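Local coordinates for protein transcriptional regulator, LysR family (Vibrio cholerae, PDB 3SZP) that activates virulence genes as a LysR-type transcription factor, binding DNA through a winged helix-turn-helix domain and responding to oxygen and pH, at residues N7-V12 and L55-A60; G16-T21 and R46-H51; P108-F113 and I122-S127; M114-D119 and I282-G287; Q169-H174 and V251-D256. All coordinates share one frame; numbering follows the deposited sequence.

Contact 1 of 5, residues N7-V12 and L55-A60; sequences NLFRLV and LTLTEA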
# COMPACT_ATOMS: atom_id res chain seq x y z
N ASN A 7 -13.59 16.09 -15.44
CA ASN A 7 -12.93 15.46 -16.58
C ASN A 7 -11.61 14.84 -16.20
O ASN A 7 -11.25 13.78 -16.71
CB ASN A 7 -12.66 16.47 -17.70
CG ASN A 7 -12.25 15.79 -18.99
OD1 ASN A 7 -12.87 14.80 -19.40
ND2 ASN A 7 -11.21 16.30 -19.63
N LEU A 8 -10.89 15.53 -15.32
CA LEU A 8 -9.59 15.04 -14.86
C LEU A 8 -9.79 13.76 -14.06
O LEU A 8 -9.01 12.82 -14.17
CB LEU A 8 -8.86 16.07 -13.99
CG LEU A 8 -7.56 15.50 -13.38
CD1 LEU A 8 -6.59 15.13 -14.50
CD2 LEU A 8 -6.89 16.47 -12.40
N PHE A 9 -10.86 13.73 -13.27
CA PHE A 9 -11.23 12.55 -12.51
C PHE A 9 -11.47 11.38 -13.45
O PHE A 9 -10.94 10.29 -13.26
CB PHE A 9 -12.47 12.84 -11.67
CG PHE A 9 -13.26 11.61 -11.28
CD1 PHE A 9 -12.78 10.73 -10.30
CD2 PHE A 9 -14.49 11.34 -11.87
CE1 PHE A 9 -13.52 9.61 -9.93
CE2 PHE A 9 -15.24 10.23 -11.48
CZ PHE A 9 -14.75 9.35 -10.52
N ARG A 10 -12.25 11.62 -14.50
CA ARG A 10 -12.45 10.61 -15.52
C ARG A 10 -11.13 10.06 -16.08
O ARG A 10 -10.98 8.85 -16.24
CB ARG A 10 -13.31 11.16 -16.66
CG ARG A 10 -13.43 10.20 -17.85
CD ARG A 10 -14.21 10.83 -19.00
NE ARG A 10 -13.48 11.92 -19.66
CZ ARG A 10 -12.79 11.79 -20.79
NH1 ARG A 10 -12.69 10.61 -21.39
NH2 ARG A 10 -12.17 12.84 -21.32
N LEU A 11 -10.18 10.95 -16.37
CA LEU A 11 -8.91 10.54 -16.98
C LEU A 11 -8.08 9.73 -16.00
O LEU A 11 -7.37 8.79 -16.39
CB LEU A 11 -8.09 11.76 -17.44
CG LEU A 11 -8.62 12.66 -18.56
CD1 LEU A 11 -7.59 13.74 -18.89
CD2 LEU A 11 -8.97 11.86 -19.80
N VAL A 12 -8.15 10.10 -14.73
CA VAL A 12 -7.44 9.37 -13.69
C VAL A 12 -7.95 7.93 -13.64
O VAL A 12 -7.16 7.00 -13.54
CB VAL A 12 -7.60 10.05 -12.32
CG1 VAL A 12 -7.26 9.08 -11.20
CG2 VAL A 12 -6.73 11.33 -12.25
N LEU A 55 -5.51 2.51 -6.85
CA LEU A 55 -6.56 3.51 -6.90
C LEU A 55 -7.91 2.84 -7.19
O LEU A 55 -8.05 2.11 -8.16
CB LEU A 55 -6.23 4.54 -7.98
CG LEU A 55 -7.17 5.73 -8.14
CD1 LEU A 55 -6.42 6.90 -8.74
CD2 LEU A 55 -8.36 5.33 -9.01
N THR A 56 -8.89 3.07 -6.33
CA THR A 56 -10.21 2.49 -6.55
C THR A 56 -11.32 3.49 -6.28
O THR A 56 -11.14 4.46 -5.54
CB THR A 56 -10.42 1.27 -5.66
OG1 THR A 56 -10.49 1.70 -4.30
CG2 THR A 56 -9.28 0.27 -5.82
N LEU A 57 -12.48 3.24 -6.86
CA LEU A 57 -13.60 4.18 -6.82
C LEU A 57 -14.50 3.90 -5.64
O LEU A 57 -14.71 2.75 -5.27
CB LEU A 57 -14.41 4.07 -8.11
CG LEU A 57 -13.72 4.63 -9.35
CD1 LEU A 57 -14.35 4.07 -10.61
CD2 LEU A 57 -13.84 6.12 -9.35
N THR A 58 -15.02 4.96 -5.03
CA THR A 58 -16.06 4.78 -4.03
C THR A 58 -17.32 4.45 -4.82
O THR A 58 -17.27 4.42 -6.05
CB THR A 58 -16.25 6.05 -3.21
OG1 THR A 58 -16.64 7.12 -4.08
CG2 THR A 58 -14.94 6.41 -2.50
N GLU A 59 -18.44 4.23 -4.13
CA GLU A 59 -19.72 4.03 -4.82
C GLU A 59 -20.07 5.30 -5.59
O GLU A 59 -20.47 5.24 -6.73
CB GLU A 59 -20.85 3.70 -3.84
CG GLU A 59 -20.48 2.61 -2.84
CD GLU A 59 -21.64 2.23 -1.91
OE1 GLU A 59 -21.51 1.20 -1.21
OE2 GLU A 59 -22.67 2.94 -1.87
N ALA A 60 -19.91 6.44 -4.93
CA ALA A 60 -20.13 7.74 -5.57
C ALA A 60 -19.21 7.91 -6.78
O ALA A 60 -19.67 8.29 -7.85
CB ALA A 60 -19.92 8.85 -4.57

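Contact 2 of 5, residues G16-T21 and R46-H51; sequences GSYTST and RLLNRH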
# COMPACT_ATOMS: atom_id res chain seq x y z
N GLY A 16 -5.66 4.88 -14.42
CA GLY A 16 -5.51 4.00 -13.27
C GLY A 16 -4.56 4.47 -12.18
O GLY A 16 -4.39 3.77 -11.18
N SER A 17 -3.94 5.63 -12.38
CA SER A 17 -3.09 6.24 -11.35
C SER A 17 -2.82 7.72 -11.64
O SER A 17 -3.01 8.19 -12.77
CB SER A 17 -1.76 5.49 -11.23
OG SER A 17 -0.86 5.86 -12.25
N TYR A 18 -2.36 8.44 -10.62
CA TYR A 18 -2.05 9.86 -10.78
C TYR A 18 -0.79 10.05 -11.61
O TYR A 18 -0.73 10.93 -12.46
CB TYR A 18 -1.87 10.55 -9.43
CG TYR A 18 -3.14 10.83 -8.66
CD1 TYR A 18 -4.38 10.61 -9.22
CD2 TYR A 18 -3.08 11.31 -7.36
CE1 TYR A 18 -5.54 10.86 -8.49
CE2 TYR A 18 -4.23 11.57 -6.63
CZ TYR A 18 -5.46 11.34 -7.20
OH TYR A 18 -6.61 11.60 -6.47
N THR A 19 0.22 9.22 -11.35
CA THR A 19 1.48 9.28 -12.08
C THR A 19 1.25 8.97 -13.56
O THR A 19 1.76 9.66 -14.44
CB THR A 19 2.54 8.29 -11.50
OG1 THR A 19 3.09 8.82 -10.28
CG2 THR A 19 3.67 8.05 -12.50
N SER A 20 0.47 7.93 -13.83
CA SER A 20 0.14 7.58 -15.20
C SER A 20 -0.58 8.75 -15.86
O SER A 20 -0.30 9.11 -17.00
CB SER A 20 -0.75 6.34 -15.22
OG SER A 20 -1.30 6.16 -16.51
N THR A 21 -1.50 9.35 -15.12
CA THR A 21 -2.24 10.49 -15.63
C THR A 21 -1.35 11.71 -15.82
O THR A 21 -1.45 12.43 -16.83
CB THR A 21 -3.46 10.81 -14.73
OG1 THR A 21 -4.30 9.65 -14.66
CG2 THR A 21 -4.24 11.98 -15.29
N ARG A 46 -16.57 11.87 -1.35
CA ARG A 46 -15.33 11.17 -1.65
C ARG A 46 -15.57 10.33 -2.90
O ARG A 46 -16.52 9.56 -2.97
CB ARG A 46 -14.93 10.28 -0.47
CG ARG A 46 -13.56 9.60 -0.56
CD ARG A 46 -13.29 8.84 0.75
NE ARG A 46 -12.07 8.05 0.70
CZ ARG A 46 -10.84 8.52 0.90
NH1 ARG A 46 -10.63 9.81 1.17
NH2 ARG A 46 -9.79 7.69 0.82
N LEU A 47 -14.71 10.50 -3.89
CA LEU A 47 -14.87 9.80 -5.17
C LEU A 47 -13.90 8.63 -5.36
O LEU A 47 -14.22 7.67 -6.04
CB LEU A 47 -14.72 10.76 -6.35
CG LEU A 47 -15.80 11.83 -6.48
CD1 LEU A 47 -15.48 12.72 -7.65
CD2 LEU A 47 -17.19 11.21 -6.64
N LEU A 48 -12.71 8.75 -4.79
CA LEU A 48 -11.62 7.79 -5.01
C LEU A 48 -11.01 7.38 -3.70
O LEU A 48 -10.89 8.18 -2.78
CB LEU A 48 -10.49 8.44 -5.81
CG LEU A 48 -10.74 8.84 -7.26
CD1 LEU A 48 -9.57 9.65 -7.80
CD2 LEU A 48 -10.97 7.59 -8.10
N ASN A 49 -10.59 6.12 -3.64
CA ASN A 49 -9.74 5.65 -2.57
C ASN A 49 -8.30 5.49 -3.07
O ASN A 49 -8.07 5.04 -4.19
CB ASN A 49 -10.26 4.33 -2.01
CG ASN A 49 -11.55 4.49 -1.23
OD1 ASN A 49 -11.65 5.36 -0.34
ND2 ASN A 49 -12.55 3.68 -1.55
N ARG A 50 -7.35 5.88 -2.23
CA ARG A 50 -5.94 5.69 -2.53
C ARG A 50 -5.30 4.88 -1.42
O ARG A 50 -4.95 5.41 -0.37
CB ARG A 50 -5.23 7.03 -2.69
CG ARG A 50 -5.48 7.72 -4.03
CD ARG A 50 -5.48 9.24 -3.86
NE ARG A 50 -6.58 9.67 -3.01
CZ ARG A 50 -6.73 10.91 -2.54
NH1 ARG A 50 -5.83 11.84 -2.84
NH2 ARG A 50 -7.76 11.21 -1.77
N HIS A 51 -5.16 3.58 -1.65
CA HIS A 51 -4.42 2.73 -0.75
C HIS A 51 -3.24 2.14 -1.53
O HIS A 51 -3.40 1.74 -2.69
CB HIS A 51 -5.32 1.62 -0.19
CG HIS A 51 -4.63 0.70 0.76
ND1 HIS A 51 -4.51 -0.66 0.53
CD2 HIS A 51 -4.03 0.92 1.96
CE1 HIS A 51 -3.86 -1.22 1.53
NE2 HIS A 51 -3.56 -0.29 2.41

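Contact 3 of 5, residues P108-F113 and I122-S127; sequences PMFNAF and IELMMS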
# COMPACT_ATOMS: atom_id res chain seq x y z
N PRO A 108 17.58 21.76 -32.74
CA PRO A 108 17.95 22.77 -33.74
C PRO A 108 16.86 22.86 -34.81
O PRO A 108 16.42 23.95 -35.15
CB PRO A 108 19.26 22.22 -34.33
CG PRO A 108 19.89 21.53 -33.16
CD PRO A 108 18.70 20.87 -32.42
N MET A 109 16.42 21.70 -35.29
CA MET A 109 15.42 21.62 -36.34
C MET A 109 14.05 22.12 -35.84
O MET A 109 13.38 22.88 -36.54
CB MET A 109 15.32 20.18 -36.83
CG MET A 109 14.36 19.95 -37.96
SD MET A 109 14.59 18.28 -38.60
CE MET A 109 14.01 17.31 -37.20
N PHE A 110 13.66 21.71 -34.64
CA PHE A 110 12.39 22.13 -34.08
C PHE A 110 12.40 23.64 -33.87
O PHE A 110 11.41 24.32 -34.12
CB PHE A 110 12.10 21.41 -32.75
CG PHE A 110 11.86 19.93 -32.90
CD1 PHE A 110 11.72 19.37 -34.15
CD2 PHE A 110 11.73 19.10 -31.77
CE1 PHE A 110 11.47 18.00 -34.30
CE2 PHE A 110 11.48 17.73 -31.92
CZ PHE A 110 11.36 17.18 -33.18
N ASN A 111 13.53 24.15 -33.38
CA ASN A 111 13.64 25.59 -33.16
C ASN A 111 13.49 26.37 -34.48
O ASN A 111 12.75 27.35 -34.55
CB ASN A 111 14.95 25.93 -32.45
CG ASN A 111 14.92 25.51 -30.98
OD1 ASN A 111 13.86 25.38 -30.41
ND2 ASN A 111 16.09 25.31 -30.38
N ALA A 112 14.17 25.90 -35.51
CA ALA A 112 14.17 26.57 -36.81
C ALA A 112 12.75 26.55 -37.32
O ALA A 112 12.32 27.48 -37.98
CB ALA A 112 15.09 25.87 -37.78
N PHE A 113 12.02 25.49 -37.02
CA PHE A 113 10.65 25.39 -37.51
C PHE A 113 9.77 26.41 -36.81
O PHE A 113 9.01 27.12 -37.45
CB PHE A 113 10.07 23.99 -37.34
CG PHE A 113 8.61 23.92 -37.65
CD1 PHE A 113 8.18 23.75 -38.96
CD2 PHE A 113 7.67 24.06 -36.65
CE1 PHE A 113 6.82 23.68 -39.26
CE2 PHE A 113 6.31 24.01 -36.94
CZ PHE A 113 5.89 23.81 -38.24
N ILE A 122 4.18 24.00 -30.69
CA ILE A 122 4.62 22.62 -30.52
C ILE A 122 4.46 22.13 -29.10
O ILE A 122 4.94 22.76 -28.15
CB ILE A 122 6.09 22.42 -30.94
CG1 ILE A 122 6.24 22.67 -32.44
CG2 ILE A 122 6.55 21.01 -30.58
CD1 ILE A 122 7.64 22.32 -32.98
N GLU A 123 3.76 21.01 -28.96
CA GLU A 123 3.76 20.23 -27.73
C GLU A 123 4.65 19.00 -27.97
O GLU A 123 4.36 18.17 -28.82
CB GLU A 123 2.34 19.82 -27.34
CG GLU A 123 2.29 19.15 -25.99
CD GLU A 123 0.95 18.53 -25.69
OE1 GLU A 123 -0.09 19.09 -26.09
OE2 GLU A 123 0.93 17.46 -25.04
N LEU A 124 5.74 18.92 -27.21
CA LEU A 124 6.73 17.87 -27.39
C LEU A 124 6.83 16.97 -26.15
O LEU A 124 7.10 17.44 -25.04
CB LEU A 124 8.10 18.49 -27.68
CG LEU A 124 9.32 17.58 -27.82
CD1 LEU A 124 9.18 16.64 -29.02
CD2 LEU A 124 10.59 18.40 -27.94
N MET A 125 6.57 15.68 -26.34
CA MET A 125 6.70 14.69 -25.28
C MET A 125 7.87 13.75 -25.55
O MET A 125 7.93 13.10 -26.60
CB MET A 125 5.41 13.88 -25.16
CG MET A 125 5.54 12.65 -24.28
SD MET A 125 5.40 13.03 -22.52
CE MET A 125 3.70 13.64 -22.43
N MET A 126 8.80 13.68 -24.61
CA MET A 126 9.93 12.77 -24.72
C MET A 126 9.75 11.52 -23.89
O MET A 126 9.30 11.58 -22.75
CB MET A 126 11.21 13.47 -24.27
CG MET A 126 12.01 13.98 -25.42
SD MET A 126 11.95 15.77 -25.41
CE MET A 126 12.98 16.03 -23.95
N SER A 127 10.13 10.38 -24.46
CA SER A 127 10.15 9.13 -23.69
C SER A 127 11.18 8.15 -24.26
O SER A 127 11.52 8.22 -25.43
CB SER A 127 8.77 8.49 -23.70
OG SER A 127 8.28 8.47 -25.03

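Contact 4 of 5, residues M114-D119 and I282-G287; sequences MEKYPD and IDFVIG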
# COMPACT_ATOMS: atom_id res chain seq x y z
N MET A 114 9.87 26.48 -35.49
CA MET A 114 9.07 27.44 -34.73
C MET A 114 9.41 28.86 -35.14
O MET A 114 8.52 29.71 -35.23
CB MET A 114 9.26 27.25 -33.23
CG MET A 114 8.47 26.05 -32.71
SD MET A 114 8.70 25.74 -30.95
CE MET A 114 10.37 25.09 -30.93
N GLU A 115 10.69 29.12 -35.38
CA GLU A 115 11.11 30.45 -35.82
C GLU A 115 10.42 30.84 -37.13
O GLU A 115 9.90 31.94 -37.25
CB GLU A 115 12.63 30.58 -35.95
CG GLU A 115 13.05 31.91 -36.59
CD GLU A 115 14.46 32.34 -36.24
OE1 GLU A 115 15.20 31.55 -35.59
OE2 GLU A 115 14.84 33.48 -36.60
N LYS A 116 10.39 29.92 -38.08
CA LYS A 116 9.74 30.14 -39.36
C LYS A 116 8.22 30.24 -39.24
O LYS A 116 7.59 31.00 -39.96
CB LYS A 116 10.10 29.02 -40.33
CG LYS A 116 9.61 29.25 -41.75
CD LYS A 116 10.08 28.15 -42.67
CE LYS A 116 10.00 28.55 -44.14
NZ LYS A 116 10.68 27.53 -45.01
N TYR A 117 7.63 29.45 -38.35
CA TYR A 117 6.18 29.45 -38.22
C TYR A 117 5.72 29.82 -36.82
O TYR A 117 5.42 28.96 -36.02
CB TYR A 117 5.62 28.08 -38.61
CG TYR A 117 5.95 27.71 -40.03
CD1 TYR A 117 5.28 28.29 -41.11
CD2 TYR A 117 6.94 26.78 -40.31
CE1 TYR A 117 5.59 27.93 -42.42
CE2 TYR A 117 7.26 26.42 -41.60
CZ TYR A 117 6.58 26.99 -42.65
OH TYR A 117 6.92 26.62 -43.93
N PRO A 118 5.66 31.13 -36.55
CA PRO A 118 5.39 31.66 -35.21
C PRO A 118 3.96 31.39 -34.70
O PRO A 118 3.75 31.54 -33.50
CB PRO A 118 5.60 33.18 -35.36
CG PRO A 118 6.20 33.37 -36.75
CD PRO A 118 5.77 32.20 -37.56
N ASP A 119 3.02 31.02 -35.56
CA ASP A 119 1.64 30.75 -35.13
C ASP A 119 1.37 29.26 -35.00
O ASP A 119 0.26 28.84 -34.67
CB ASP A 119 0.62 31.33 -36.11
CG ASP A 119 0.74 32.82 -36.28
OD1 ASP A 119 1.08 33.51 -35.30
OD2 ASP A 119 0.46 33.31 -37.40
N ILE A 282 6.09 18.41 -41.58
CA ILE A 282 6.64 17.24 -42.25
C ILE A 282 7.59 17.64 -43.39
O ILE A 282 8.71 17.13 -43.48
CB ILE A 282 5.51 16.35 -42.79
CG1 ILE A 282 4.72 15.74 -41.63
CG2 ILE A 282 6.07 15.26 -43.71
CD1 ILE A 282 3.48 14.98 -42.10
N ASP A 283 7.15 18.55 -44.26
CA ASP A 283 7.97 19.02 -45.36
C ASP A 283 9.22 19.74 -44.85
O ASP A 283 10.28 19.69 -45.48
CB ASP A 283 7.19 19.97 -46.27
CG ASP A 283 6.24 19.24 -47.21
OD1 ASP A 283 6.32 17.99 -47.28
OD2 ASP A 283 5.45 19.92 -47.91
N PHE A 284 9.09 20.43 -43.73
CA PHE A 284 10.22 21.12 -43.16
C PHE A 284 11.30 20.13 -42.72
O PHE A 284 12.47 20.27 -43.07
CB PHE A 284 9.79 21.98 -41.98
CG PHE A 284 10.86 22.92 -41.48
CD1 PHE A 284 11.05 24.15 -42.09
CD2 PHE A 284 11.67 22.57 -40.42
CE1 PHE A 284 12.03 25.03 -41.63
CE2 PHE A 284 12.65 23.43 -39.96
CZ PHE A 284 12.83 24.66 -40.57
N VAL A 285 10.90 19.11 -41.97
CA VAL A 285 11.84 18.08 -41.55
C VAL A 285 12.55 17.46 -42.76
O VAL A 285 13.78 17.42 -42.82
CB VAL A 285 11.15 16.97 -40.74
CG1 VAL A 285 12.12 15.84 -40.49
CG2 VAL A 285 10.60 17.54 -39.43
N ILE A 286 11.76 17.02 -43.72
CA ILE A 286 12.30 16.39 -44.92
C ILE A 286 13.37 17.24 -45.60
O ILE A 286 14.37 16.70 -46.10
CB ILE A 286 11.18 16.12 -45.93
CG1 ILE A 286 10.36 14.92 -45.47
CG2 ILE A 286 11.77 15.90 -47.32
CD1 ILE A 286 9.20 14.60 -46.37
N GLY A 287 13.18 18.55 -45.62
CA GLY A 287 14.13 19.43 -46.27
C GLY A 287 15.29 19.81 -45.38
O GLY A 287 16.24 20.45 -45.82

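Contact 5 of 5, residues Q169-H174 and V251-D256; sequences QYLSSH and VQVLSD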
# COMPACT_ATOMS: atom_id res chain seq x y z
N GLN A 169 42.03 10.90 -18.10
CA GLN A 169 42.27 10.61 -16.70
C GLN A 169 42.03 9.13 -16.41
O GLN A 169 42.82 8.51 -15.71
CB GLN A 169 41.39 11.50 -15.79
CG GLN A 169 41.84 11.55 -14.32
CD GLN A 169 40.70 11.90 -13.32
OE1 GLN A 169 39.63 12.41 -13.69
NE2 GLN A 169 40.95 11.61 -12.05
N TYR A 170 40.95 8.56 -16.95
CA TYR A 170 40.64 7.15 -16.69
C TYR A 170 41.70 6.24 -17.33
O TYR A 170 42.19 5.28 -16.71
CB TYR A 170 39.25 6.76 -17.18
CG TYR A 170 38.96 5.28 -17.05
CD1 TYR A 170 38.53 4.74 -15.84
CD2 TYR A 170 39.15 4.41 -18.11
CE1 TYR A 170 38.28 3.38 -15.70
CE2 TYR A 170 38.92 3.06 -17.99
CZ TYR A 170 38.48 2.55 -16.78
OH TYR A 170 38.24 1.21 -16.65
N LEU A 171 42.04 6.53 -18.57
CA LEU A 171 42.96 5.69 -19.31
C LEU A 171 44.37 5.76 -18.72
O LEU A 171 45.11 4.77 -18.76
CB LEU A 171 42.96 6.07 -20.78
CG LEU A 171 41.60 5.74 -21.38
CD1 LEU A 171 41.52 6.19 -22.83
CD2 LEU A 171 41.36 4.25 -21.25
N SER A 172 44.73 6.91 -18.16
CA SER A 172 45.99 7.08 -17.45
C SER A 172 46.19 6.00 -16.40
O SER A 172 47.32 5.57 -16.16
CB SER A 172 46.03 8.45 -16.76
OG SER A 172 46.35 9.47 -17.68
N SER A 173 45.10 5.58 -15.78
CA SER A 173 45.18 4.70 -14.63
C SER A 173 44.69 3.28 -14.93
O SER A 173 44.88 2.37 -14.13
CB SER A 173 44.36 5.29 -13.48
OG SER A 173 44.70 4.66 -12.26
N HIS A 174 44.05 3.11 -16.08
CA HIS A 174 43.53 1.82 -16.51
C HIS A 174 43.82 1.69 -17.98
O HIS A 174 43.03 2.14 -18.81
CB HIS A 174 42.01 1.76 -16.33
CG HIS A 174 41.56 2.11 -14.95
ND1 HIS A 174 41.44 3.42 -14.52
CD2 HIS A 174 41.22 1.33 -13.90
CE1 HIS A 174 41.04 3.42 -13.26
NE2 HIS A 174 40.90 2.17 -12.86
N VAL A 251 38.27 10.38 -25.12
CA VAL A 251 38.91 9.74 -26.27
C VAL A 251 38.27 8.41 -26.62
O VAL A 251 37.89 7.63 -25.75
CB VAL A 251 40.43 9.53 -26.07
CG1 VAL A 251 41.14 10.87 -25.82
CG2 VAL A 251 40.69 8.57 -24.95
N GLN A 252 38.15 8.16 -27.93
CA GLN A 252 37.62 6.91 -28.41
C GLN A 252 38.57 5.77 -28.09
O GLN A 252 39.78 5.92 -28.20
CB GLN A 252 37.36 6.97 -29.92
CG GLN A 252 36.69 5.71 -30.46
CD GLN A 252 36.31 5.82 -31.92
OE1 GLN A 252 36.67 6.77 -32.60
NE2 GLN A 252 35.59 4.82 -32.42
N VAL A 253 38.03 4.65 -27.66
CA VAL A 253 38.84 3.45 -27.49
C VAL A 253 38.25 2.33 -28.34
O VAL A 253 37.12 2.42 -28.79
CB VAL A 253 38.87 3.00 -26.02
CG1 VAL A 253 39.62 4.03 -25.18
CG2 VAL A 253 37.45 2.79 -25.49
N LEU A 254 39.02 1.27 -28.54
CA LEU A 254 38.57 0.12 -29.32
C LEU A 254 37.92 0.58 -30.62
O LEU A 254 36.82 0.13 -30.96
CB LEU A 254 37.59 -0.73 -28.51
CG LEU A 254 38.18 -1.43 -27.28
CD1 LEU A 254 37.11 -2.13 -26.46
CD2 LEU A 254 39.28 -2.42 -27.67
N SER A 255 38.61 1.45 -31.35
CA SER A 255 38.06 2.01 -32.58
C SER A 255 37.72 0.97 -33.66
O SER A 255 36.88 1.23 -34.52
CB SER A 255 38.98 3.09 -33.15
OG SER A 255 40.33 2.66 -33.15
N ASP A 256 38.36 -0.20 -33.63
CA ASP A 256 38.07 -1.23 -34.63
C ASP A 256 36.82 -2.04 -34.26
O ASP A 256 36.35 -2.88 -35.02
CB ASP A 256 39.28 -2.17 -34.81
CG ASP A 256 39.12 -3.12 -36.00
OD1 ASP A 256 38.72 -2.66 -37.09
OD2 ASP A 256 39.38 -4.34 -35.83

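Contact 1 of 5, residues N7-V12 and L55-A60
N7 OD1 is gripped by two nitrogens of R10 on the same helix whose F9 and V12 meet L57 and L55. R10 NE reaches it at 3.0 Å and R10 NH2 at 2.8 Å, a side-on grip with the oxygen 1° out of the guanidinium plane. The NH2 bond lies in the carbonyl plane on a lone pair, while NE comes in tilted from that plane. R10 is further fixed by a salt bridge from NH1 to E14.

The contact itself is apolar. F9 carries its CG anti to the backbone N (chi1 157°), which brings the end of the ring up to the strand. There L57 CD2 meets the ring edge near its plane, 3.6 Å from both F9 CE1 and F9 CZ, so the methyl sits level with the middle of the CE1-CZ bond. One turn on, V12 CG1 touches L55 CD1 at 3.4 Å, a close methyl pair, with the two side chains at about a right angle. L48 of the partner strand touches F9, L55 and L57 alike. T58 then caps G61 N at the start of helix 59-83. Helix 3-15 thus packs on the second strand of the wing, as expected of a winged helix-turn-helix domain.

Contact 2 of 5, residues G16-T21 and R46-H51
The Y18 ring has L48 CD1 at its edge, near its plane, 3.8 Å from Y18 OH. R50 presents one guanidinium face to the same hydroxyl, with R50 NH1 3.7 Å from Y18 OH. The two planes lie 59° apart and the side chains run at about a right angle, so this is a hydroxyl over a guanidinium and not a stack. R50 CD approaches obliquely, 3.7 Å from Y18 OH, on a chain bent at chi2 and chi3; its poor order makes this half of the contact less certain. Y18 OH is buried here with no partner in the model.

A second flat group, the guanidinium of R46, belongs to a residue just before the strand. N49 OD1 receives R46 NE at 2.9 Å and R46 NH2 at 3.2 Å, side-on, while L48 O sits over one face of that guanidinium.

On the helix side, S17 is the N-cap: S17 OG accepts S20 N at 2.9 Å. S17 O takes T21 OG1 at 2.7 Å, and T21 N bonds to it from the opposite face of its plane. This holds the first turn that carries Y18, whose ring also touches V12, I32, I36 and L55. The hydroxyl end of Y18 therefore joins the first helix of the helix-turn-helix, 18-25, to the first wing strand, 48-51, of a winged helix-turn-helix domain.

Contact 3 of 5, residues P108-F113 and I122-S127
F110 is the first residue of 108-113 to reach the strand, just past the kink at P108 and M109. Its ring crosses the L124 side chain at about a right angle. F110 CE2 lies 3.9 Å from L124 CD1, and L124 CD2 is 4.1 Å from F110 CD2, so both leucine methyls meet the CD2-CE2 bond of the ring. Last comes F113, with CG anti to the backbone N (chi1 172°), whereas F110 CG lies anti to the carbonyl carbon. This torsion turns F113 CD2 to within 4.1 Å of I122 CD1 at a slant. I122 and L124, two apart on the strand, therefore face the helix together.

The segment axes run almost antiparallel, 165° apart, and come no closer than 11.3 Å. On the strand, I122 to L124 also pair in a parallel ladder with a strand of the third subunit. This is the return leg of a beta-alpha-beta crossover, strand 91-98, helix 102-116, strand 120-127, in the periplasmic-binding-protein-like fold.

Contact 4 of 5, residues M114-D119 and I282-G287
K116 lays its aliphatic chain against F284, with K116 CD 3.8 Å from F284 CE1 and 4.2 Å from F284 CD1. The lysine is fully extended: CG is anti to the backbone N (chi1 -173°) and every later torsion stays near trans, which carries CD out to the ring. F284 takes the same first rotamer (chi1 -170°), so its ring lies against the end of helix 102-116.

Y117, the first residue to leave helical angles, comes in more loosely, with Y117 CE2 4.4 Å from F284 CD1. F284 CD1 lies at the edge of the tyrosine ring, near its plane. On one face of that same ring sits K116 CG, 3.7 Å above the plane and offset toward the rim, so lysine and tyrosine pack on each other as well as on the phenylalanine.

F113 joins the group, its ring edge-to-face with F284 and meeting that of Y117. The outcome is a partly exposed aromatic cluster where the last helix of the chain packs on helix 102-116 of the LysR substrate-binding domain, of periplasmic-binding-protein type.

Contact 5 of 5, residues Q169-H174 and V251-D256
L171 brings a single methyl, CD1, to both valines of 251-256. L171 CD1 lies 3.3 Å from V251 CG2, a tightly pressed pair, and 3.7 Å from V253 CG1. Leucine and valines cross obliquely in both pairs. The two valines flank Q252 and point toward the helix while Q252 points away. In V251 the touching methyl stands between the backbone N and the carbonyl carbon, whereas the one used by V253 is anti to its carbonyl carbon (chi1 -67°), so the two methyls come to L171 CD1 from different branches.

Beside this, H174 ND1 donates to Y170 O at 3.0 Å and 157°, with the oxygen in the imidazole plane. Y170 O also accepts S173 N, and together these bonds hold the chain after L171 in a turn.

The 251-252 strand runs antiparallel to strand 153-166, with V251 bonded to A166 and V253 to L164. Since helix 168-173 follows that strand directly, L171 folds back over the sheet edge, also touching A166.

From the N terminus, contact 1 closes the loop from helix 3-15 to the second wing strand. Contact 2 falls within that span, from helix 18-25 to the first wing strand, their centres about 7 Å apart, so the DNA-binding domain is tied twice. Contacts 3 to 5 open after these have closed. Contact 3 opens at 108-113 and contact 4 at 114-119, before contact 3 closes at 122-127, so the two cross. Contact 4 closes at 282-287, enclosing contact 5. Contact 3 ties helix 102-116 to strand 120-127, contact 4 the end of that helix to helix 276-287. Contact 5 reaches the sheet that includes strand 120-127, about 35 Å from contact 3, centre to centre.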